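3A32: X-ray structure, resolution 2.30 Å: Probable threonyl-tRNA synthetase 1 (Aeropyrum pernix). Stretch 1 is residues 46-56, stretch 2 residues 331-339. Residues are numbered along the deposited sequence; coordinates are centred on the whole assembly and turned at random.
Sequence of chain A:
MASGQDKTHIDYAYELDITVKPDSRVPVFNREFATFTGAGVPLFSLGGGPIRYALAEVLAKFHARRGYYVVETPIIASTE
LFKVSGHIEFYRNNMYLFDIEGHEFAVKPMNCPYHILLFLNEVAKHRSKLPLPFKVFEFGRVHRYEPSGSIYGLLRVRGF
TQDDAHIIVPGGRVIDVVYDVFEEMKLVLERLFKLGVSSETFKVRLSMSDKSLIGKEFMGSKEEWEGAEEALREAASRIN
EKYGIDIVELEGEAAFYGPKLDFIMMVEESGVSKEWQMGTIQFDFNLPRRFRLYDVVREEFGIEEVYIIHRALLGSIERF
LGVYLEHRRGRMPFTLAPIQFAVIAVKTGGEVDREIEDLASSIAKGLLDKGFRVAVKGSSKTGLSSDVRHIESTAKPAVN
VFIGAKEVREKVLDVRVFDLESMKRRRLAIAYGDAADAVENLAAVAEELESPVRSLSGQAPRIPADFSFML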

# COMPACT_ATOMS: atom_id res chain seq x y z
N LEU A 46 8.06 -7.15 11.89
CA LEU A 46 6.80 -7.88 11.75
C LEU A 46 5.62 -7.10 12.34
O LEU A 46 4.57 -7.03 11.72
N GLY A 47 5.80 -6.51 13.53
CA GLY A 47 4.79 -5.65 14.11
C GLY A 47 4.54 -4.40 13.31
O GLY A 47 3.40 -3.89 13.26
N GLY A 48 5.60 -3.87 12.69
CA GLY A 48 5.46 -2.64 11.86
C GLY A 48 4.80 -2.83 10.50
O GLY A 48 4.27 -1.88 9.94
N GLY A 49 4.85 -4.04 9.94
CA GLY A 49 4.35 -4.31 8.55
C GLY A 49 2.87 -4.00 8.40
O GLY A 49 2.49 -3.22 7.51
N PRO A 50 2.03 -4.58 9.29
CA PRO A 50 0.60 -4.30 9.21
C PRO A 50 0.24 -2.85 9.45
O PRO A 50 -0.68 -2.33 8.80
N ILE A 51 1.00 -2.18 10.32
CA ILE A 51 0.85 -0.74 10.51
C ILE A 51 1.07 0.02 9.19
O ILE A 51 0.31 0.92 8.86
N ARG A 52 2.12 -0.32 8.44
CA ARG A 52 2.40 0.35 7.16
C ARG A 52 1.34 0.11 6.09
O ARG A 52 0.93 1.04 5.42
N TYR A 53 0.86 -1.13 5.95
CA TYR A 53 -0.21 -1.38 4.99
C TYR A 53 -1.52 -0.71 5.44
O TYR A 53 -2.22 -0.18 4.60
N ALA A 54 -1.81 -0.73 6.74
CA ALA A 54 -3.07 -0.14 7.26
C ALA A 54 -3.10 1.37 7.02
O ALA A 54 -4.10 1.94 6.61
N LEU A 55 -1.95 2.00 7.25
CA LEU A 55 -1.74 3.41 7.08
C LEU A 55 -1.94 3.84 5.61
O LEU A 55 -2.76 4.75 5.32
N ALA A 56 -1.29 3.15 4.68
CA ALA A 56 -1.44 3.47 3.26
C ALA A 56 -2.89 3.43 2.83
O ALA A 56 -3.35 4.29 2.08
N ARG A 331 1.62 3.56 23.07
CA ARG A 331 0.20 3.15 23.04
C ARG A 331 -0.50 3.53 21.75
O ARG A 331 -0.84 4.69 21.53
N MET A 332 -0.67 2.55 20.88
CA MET A 332 -1.24 2.74 19.55
C MET A 332 -2.77 2.66 19.59
O MET A 332 -3.34 1.86 20.38
N PRO A 333 -3.44 3.43 18.68
CA PRO A 333 -4.89 3.25 18.51
C PRO A 333 -5.17 1.84 17.99
O PRO A 333 -4.32 1.30 17.27
N PHE A 334 -6.34 1.28 18.33
CA PHE A 334 -6.67 -0.10 18.03
C PHE A 334 -6.33 -0.52 16.59
O PHE A 334 -5.79 -1.61 16.39
N THR A 335 -6.67 0.32 15.60
CA THR A 335 -6.52 -0.06 14.21
C THR A 335 -5.03 -0.26 13.79
O THR A 335 -4.71 -1.05 12.88
N LEU A 336 -4.15 0.42 14.51
CA LEU A 336 -2.72 0.49 14.25
C LEU A 336 -1.82 -0.26 15.26
O LEU A 336 -0.59 -0.17 15.19
N ALA A 337 -2.42 -1.02 16.18
CA ALA A 337 -1.69 -1.69 17.23
C ALA A 337 -1.10 -2.97 16.64
O ALA A 337 -1.83 -3.80 16.06
N PRO A 338 0.22 -3.20 16.83
CA PRO A 338 0.79 -4.48 16.39
C PRO A 338 -0.04 -5.68 16.91
O PRO A 338 -0.45 -6.54 16.12
N ILE A 339 -0.31 -5.74 18.23
CA ILE A 339 -1.19 -6.77 18.80
C ILE A 339 -2.53 -6.12 19.16
O ILE A 339 -2.58 -5.23 20.03

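The two stretches, at least 281 residues apart in sequence wherever they touch, meet through a small apolar contact that buries 311 Å² in total. One face of the helix in stretch 1 packs against the 3-10 turn at 334-336 and the loop on both sides of it.

Ile51 and Leu336 have the largest shares, together nearly half of the buried area. The CA-to-CB bond of Ile51 points sideways, yet its m, t rotamer (chi1 -59°, chi2 -175°) extends the CG1-CD1 arm to the other stretch. Ile51 CG1 lies 3.2 Å from the backbone O of Leu336, a close van der Waals approach, and the arm ends against two apolar groups: Ile51 CD1 is 4.2 Å from Met332 CE and 4.1 Å from Pro338 CG. Met332 points toward the helix, and its m, m, m conformation folds the thioether so that the terminal methyl reaches the isoleucine.

Leu336 is likewise m, t (chi1 -61°, chi2 -176°) and starts sideways, but its forked end comes nearer the helix. Leu336 CD2 rests 3.9 Å from Ala54 CB, and both methyls lie near Leu55 CD1, Leu336 CD1 at 4.1 Å and Leu336 CD2 at 4.2 Å. Ala54 points toward the turn, and its short side chain is enough to make contact. Leu55 has chi1 at -127° and chi2 at 14°, both between wells, and its end nevertheless approaches Leu336.

At the start of stretch 1, Gly47 lets the backbones approach to 4.8 Å between Gly47 CA and Pro338 CA. An ideal CB there would sit a tight 3.4 Å from Pro338 CB; as it is, Gly47 O lies 3.9 Å from Pro338 CB.

No hydrogen bond crosses the contact. Arg52 points away from it, and its guanidinium is hydrogen-bonded elsewhere in the structure. The contact is made by apolar side chains and backbone.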

# COMPACT_ATOMS: atom_id res chain seq x y z
CB LEU A 46 6.90 -9.29 12.41
CG LEU A 46 7.35 -10.44 11.48
CD1 LEU A 46 8.55 -10.09 10.61
CD2 LEU A 46 7.59 -11.77 12.25
CB PRO A 50 -0.03 -5.26 10.26
CG PRO A 50 1.03 -6.32 10.47
CD PRO A 50 2.32 -5.59 10.34
CB ILE A 51 1.82 -0.16 11.61
CG1 ILE A 51 1.61 -0.79 12.98
CG2 ILE A 51 1.62 1.36 11.79
CD1 ILE A 51 2.45 -0.12 14.00
CB ARG A 52 3.81 0.00 6.67
CG ARG A 52 4.87 0.77 7.57
CD ARG A 52 6.26 0.66 6.98
NE ARG A 52 6.37 1.38 5.71
CZ ARG A 52 6.59 2.70 5.61
NH1 ARG A 52 6.73 3.45 6.70
NH2 ARG A 52 6.71 3.26 4.42
CB TYR A 53 -0.43 -2.87 4.76
CG TYR A 53 0.69 -3.52 3.99
CD1 TYR A 53 1.79 -4.04 4.65
CD2 TYR A 53 0.65 -3.60 2.59
CE1 TYR A 53 2.86 -4.63 3.95
CE2 TYR A 53 1.69 -4.24 1.86
CZ TYR A 53 2.78 -4.76 2.56
OH TYR A 53 3.81 -5.38 1.93
CB ALA A 54 -3.25 -0.47 8.77
CB LEU A 55 -0.32 3.70 7.61
CG LEU A 55 0.01 4.76 8.65
CD1 LEU A 55 -1.23 5.30 9.43
CD2 LEU A 55 1.09 4.27 9.56
CB ALA A 56 -0.61 2.49 2.38
CB ARG A 331 -0.57 3.71 24.24
CG ARG A 331 -0.03 3.25 25.58
CD ARG A 331 -0.25 1.72 25.87
NE ARG A 331 0.32 1.34 27.18
CZ ARG A 331 0.13 0.16 27.78
NH1 ARG A 331 -0.60 -0.81 27.21
NH2 ARG A 331 0.68 -0.04 28.96
CB MET A 332 -0.74 1.63 18.59
CG MET A 332 0.81 1.56 18.42
SD MET A 332 1.46 3.14 17.83
CE MET A 332 0.84 3.13 16.13
CB PRO A 333 -5.27 4.29 17.45
CG PRO A 333 -3.98 4.85 16.89
CD PRO A 333 -2.84 4.41 17.75
CB PHE A 334 -8.15 -0.39 18.34
CG PHE A 334 -8.58 -1.79 18.02
CD1 PHE A 334 -8.52 -2.79 18.99
CD2 PHE A 334 -9.11 -2.09 16.77
CE1 PHE A 334 -8.96 -4.10 18.71
CE2 PHE A 334 -9.53 -3.39 16.48
CZ PHE A 334 -9.46 -4.41 17.45
CB THR A 335 -7.29 0.92 13.26
OG1 THR A 335 -8.71 0.85 13.54
CG2 THR A 335 -7.13 0.52 11.82
CB LEU A 336 -2.32 1.96 14.20
CG LEU A 336 -2.99 2.80 13.09
CD1 LEU A 336 -2.38 4.20 13.16
CD2 LEU A 336 -2.89 2.16 11.63
CB ALA A 337 -2.64 -2.01 18.42
CB PRO A 338 2.21 -4.45 16.97
CG PRO A 338 2.55 -2.96 17.01
CD PRO A 338 1.23 -2.32 17.46
CB ILE A 339 -0.55 -7.48 20.04
CG1 ILE A 339 0.79 -8.13 19.66
CG2 ILE A 339 -1.54 -8.50 20.66
CD1 ILE A 339 1.63 -8.72 20.87